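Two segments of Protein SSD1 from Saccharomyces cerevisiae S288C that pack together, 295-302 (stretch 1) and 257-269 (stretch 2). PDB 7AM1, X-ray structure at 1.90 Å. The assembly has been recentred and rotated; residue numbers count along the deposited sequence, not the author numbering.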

# COMPACT_ATOMS: atom_id res chain seq x y z
N LEU A 295 8.53 26.32 -17.33
CA LEU A 295 8.03 24.99 -17.66
C LEU A 295 8.21 24.01 -16.51
O LEU A 295 7.62 22.92 -16.56
CB LEU A 295 8.74 24.46 -18.90
CG LEU A 295 8.41 25.15 -20.22
CD1 LEU A 295 9.33 24.68 -21.34
CD2 LEU A 295 6.95 24.90 -20.57
N HIS A 296 8.99 24.36 -15.50
CA HIS A 296 9.34 23.47 -14.40
C HIS A 296 9.22 24.20 -13.09
O HIS A 296 9.37 25.44 -13.04
CB HIS A 296 10.78 22.96 -14.57
CG HIS A 296 11.74 24.04 -14.97
ND1 HIS A 296 12.17 24.20 -16.27
CD2 HIS A 296 12.31 25.03 -14.26
CE1 HIS A 296 12.98 25.24 -16.34
NE2 HIS A 296 13.09 25.76 -15.12
N PRO A 297 8.94 23.50 -12.00
CA PRO A 297 8.95 24.14 -10.68
C PRO A 297 10.37 24.45 -10.23
O PRO A 297 11.35 23.87 -10.71
CB PRO A 297 8.28 23.10 -9.77
CG PRO A 297 8.56 21.80 -10.43
CD PRO A 297 8.58 22.07 -11.91
N PHE A 298 10.47 25.40 -9.32
CA PHE A 298 11.71 25.73 -8.63
C PHE A 298 11.62 25.24 -7.19
O PHE A 298 10.53 25.19 -6.60
CB PHE A 298 11.99 27.23 -8.67
CG PHE A 298 12.17 27.77 -10.07
CD1 PHE A 298 13.42 27.75 -10.68
CD2 PHE A 298 11.10 28.32 -10.76
CE1 PHE A 298 13.59 28.24 -11.96
CE2 PHE A 298 11.27 28.81 -12.04
CZ PHE A 298 12.52 28.78 -12.64
N GLY A 299 12.77 24.89 -6.63
CA GLY A 299 12.80 24.32 -5.30
C GLY A 299 14.07 24.63 -4.54
O GLY A 299 14.91 25.40 -5.03
N ILE A 300 14.22 24.05 -3.35
CA ILE A 300 15.40 24.25 -2.52
C ILE A 300 15.92 22.89 -2.09
O ILE A 300 15.18 21.90 -2.06
CB ILE A 300 15.09 25.12 -1.28
CG1 ILE A 300 14.04 24.43 -0.41
CG2 ILE A 300 14.57 26.49 -1.71
CD1 ILE A 300 13.70 25.16 0.89
N LEU A 301 17.20 22.85 -1.73
CA LEU A 301 17.78 21.65 -1.13
C LEU A 301 17.57 21.71 0.37
O LEU A 301 17.87 22.72 1.01
CB LEU A 301 19.26 21.52 -1.44
CG LEU A 301 19.64 21.18 -2.88
CD1 LEU A 301 21.15 21.02 -2.98
CD2 LEU A 301 18.94 19.90 -3.31
N VAL A 302 17.05 20.62 0.93
CA VAL A 302 16.82 20.51 2.36
C VAL A 302 17.93 19.74 3.05
O VAL A 302 18.39 20.15 4.12
CB VAL A 302 15.45 19.85 2.62
CG1 VAL A 302 15.28 19.53 4.10
CG2 VAL A 302 14.32 20.74 2.12
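Stretch 2 257-269: VPLIAIPTELAPK

What fills the apolar centre of this contact? The methyl groups of Ile-260 and Ile-262 lie against the backbone around Gly-299. Ile-260 CG2 packs 3.5 Å from Gly-299 N, and Ile-262 CD1 comes 3.5 Å from Gly-299 C. The absence of a side chain at Gly-299 is what leaves room: an ideal CB there would fall 2.6 Å from Ile-260 CG2, a clash. Ile-262 has its CA-to-CB bond sideways to stretch 1, but with chi1 and chi2 both m the end of its side chain comes nearer, and its CD1 also lies 3.8 Å from Ile-300 N.

How does the apolar packing continue toward the two ends? On the side of Pro-297, the rings of two prolines meet, Pro-297 CG standing 3.8 Å from Pro-258 CG, while Pro-297 CG is 4.4 Å from Ile-260 CG1. At the other end Leu-301, which points toward stretch 2, is the residue most covered by it. Its CG sits 4.0 Å from Ile-262 CG2, and its CD1 reaches 3.6 Å from Ala-267 CA and 4.1 Å from Pro-268 CD, so one leucine spans the strand and the segment that follows it. That following segment begins with helical backbone angles at 264-266, turned by a hydrogen bond from Leu-266 N to Pro-263 O (2.8 Å); Leu-266, Ala-267 and Pro-268 are poorly ordered.

Which way does stretch 2 run? Residues 260-263 and 298-302 are both extended strands, their N-to-C directions 59° apart, with a signed crossing angle of -59° and a closest approach of 4.7 Å between axes. Such an oblique crossing brings the backbones together briefly: a single bridge pairs Phe-298 with Ala-261, CA to CA 4.7 Å. Ala-261 points its CB toward stretch 1, where it lies obliquely to two rings, 3.5 Å from His-296 CD2 and 3.6 Å from Phe-298 CD1.

What holds the polar edge? Ala-261 uses both its backbone polar groups, its N donating to Pro-297 O at 2.9 Å with a nearly straight angle of 167°, and its O accepting from Gly-299 N at 3.0 Å and 149°. The two bonds flank Phe-298, whose CA makes a further CA-H...O contact with Ala-261 O at 3.4 Å. Beyond this pairing the polar matching lapses: Leu-259 O, 3.5 Å from Pro-297 CD, and the amide of Leu-301 are buried by the contact without a partner.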

# COMPACT_ATOMS: atom_id res chain seq x y z
N VAL A 257 6.57 13.28 -9.58
CA VAL A 257 7.03 14.63 -9.27
C VAL A 257 7.94 15.07 -10.42
O VAL A 257 8.86 14.33 -10.77
CB VAL A 257 7.79 14.69 -7.93
CG1 VAL A 257 8.12 16.14 -7.57
CG2 VAL A 257 6.99 14.02 -6.82
N PRO A 258 7.71 16.24 -11.02
CA PRO A 258 8.57 16.66 -12.13
C PRO A 258 9.97 16.99 -11.64
O PRO A 258 10.22 17.16 -10.44
CB PRO A 258 7.86 17.90 -12.67
CG PRO A 258 7.10 18.44 -11.51
CD PRO A 258 6.70 17.25 -10.68
N LEU A 259 10.89 17.07 -12.59
CA LEU A 259 12.21 17.61 -12.30
C LEU A 259 12.06 18.98 -11.66
O LEU A 259 11.19 19.77 -12.03
CB LEU A 259 13.06 17.72 -13.57
CG LEU A 259 13.51 16.42 -14.23
CD1 LEU A 259 14.23 16.71 -15.54
CD2 LEU A 259 14.39 15.60 -13.29
N ILE A 260 12.91 19.26 -10.68
CA ILE A 260 12.87 20.51 -9.93
C ILE A 260 14.14 21.28 -10.23
O ILE A 260 15.25 20.74 -10.11
CB ILE A 260 12.72 20.27 -8.42
CG1 ILE A 260 11.47 19.44 -8.13
CG2 ILE A 260 12.68 21.60 -7.69
CD1 ILE A 260 11.39 18.91 -6.70
N ALA A 261 13.98 22.54 -10.62
CA ALA A 261 15.12 23.41 -10.85
C ALA A 261 15.62 23.94 -9.51
O ALA A 261 14.85 24.54 -8.75
CB ALA A 261 14.74 24.56 -11.78
N ILE A 262 16.89 23.70 -9.22
CA ILE A 262 17.53 24.17 -7.99
C ILE A 262 18.52 25.26 -8.40
O ILE A 262 19.49 24.97 -9.11
CB ILE A 262 18.25 23.03 -7.26
CG1 ILE A 262 17.30 21.87 -6.97
CG2 ILE A 262 18.89 23.57 -5.98
CD1 ILE A 262 16.17 22.20 -6.04
N PRO A 263 18.32 26.51 -8.00
CA PRO A 263 19.37 27.52 -8.24
C PRO A 263 20.68 27.04 -7.62
O PRO A 263 20.73 26.68 -6.44
CB PRO A 263 18.82 28.77 -7.55
CG PRO A 263 17.34 28.59 -7.58
CD PRO A 263 17.11 27.11 -7.41
N THR A 264 21.74 27.04 -8.43
CA THR A 264 23.01 26.48 -8.00
C THR A 264 23.59 27.19 -6.79
O THR A 264 24.54 26.67 -6.19
CB THR A 264 24.01 26.49 -9.15
OG1 THR A 264 24.03 27.79 -9.76
CG2 THR A 264 23.63 25.44 -10.19
N GLU A 265 23.08 28.37 -6.44
CA GLU A 265 23.47 29.01 -5.19
C GLU A 265 23.04 28.20 -3.97
O GLU A 265 23.52 28.48 -2.87
CB GLU A 265 22.88 30.42 -5.12
N LEU A 266 22.14 27.23 -4.14
CA LEU A 266 21.69 26.38 -3.04
C LEU A 266 22.38 25.02 -3.00
O LEU A 266 22.38 24.38 -1.94
CB LEU A 266 20.17 26.16 -3.13
N ALA A 267 22.96 24.57 -4.10
CA ALA A 267 23.69 23.31 -4.10
C ALA A 267 25.04 23.48 -3.41
O ALA A 267 25.51 24.60 -3.21
CB ALA A 267 23.88 22.81 -5.53
N PRO A 268 25.68 22.37 -3.02
CA PRO A 268 26.98 22.48 -2.35
C PRO A 268 27.97 23.34 -3.14
O PRO A 268 27.90 23.42 -4.37
CB PRO A 268 27.45 21.02 -2.25
CG PRO A 268 26.17 20.24 -2.20
CD PRO A 268 25.21 20.98 -3.10
N LYS A 269 28.87 23.99 -2.41
CA LYS A 269 29.77 24.98 -3.01
C LYS A 269 30.56 24.40 -4.18
O LYS A 269 30.60 24.99 -5.27
CB LYS A 269 30.72 25.52 -1.94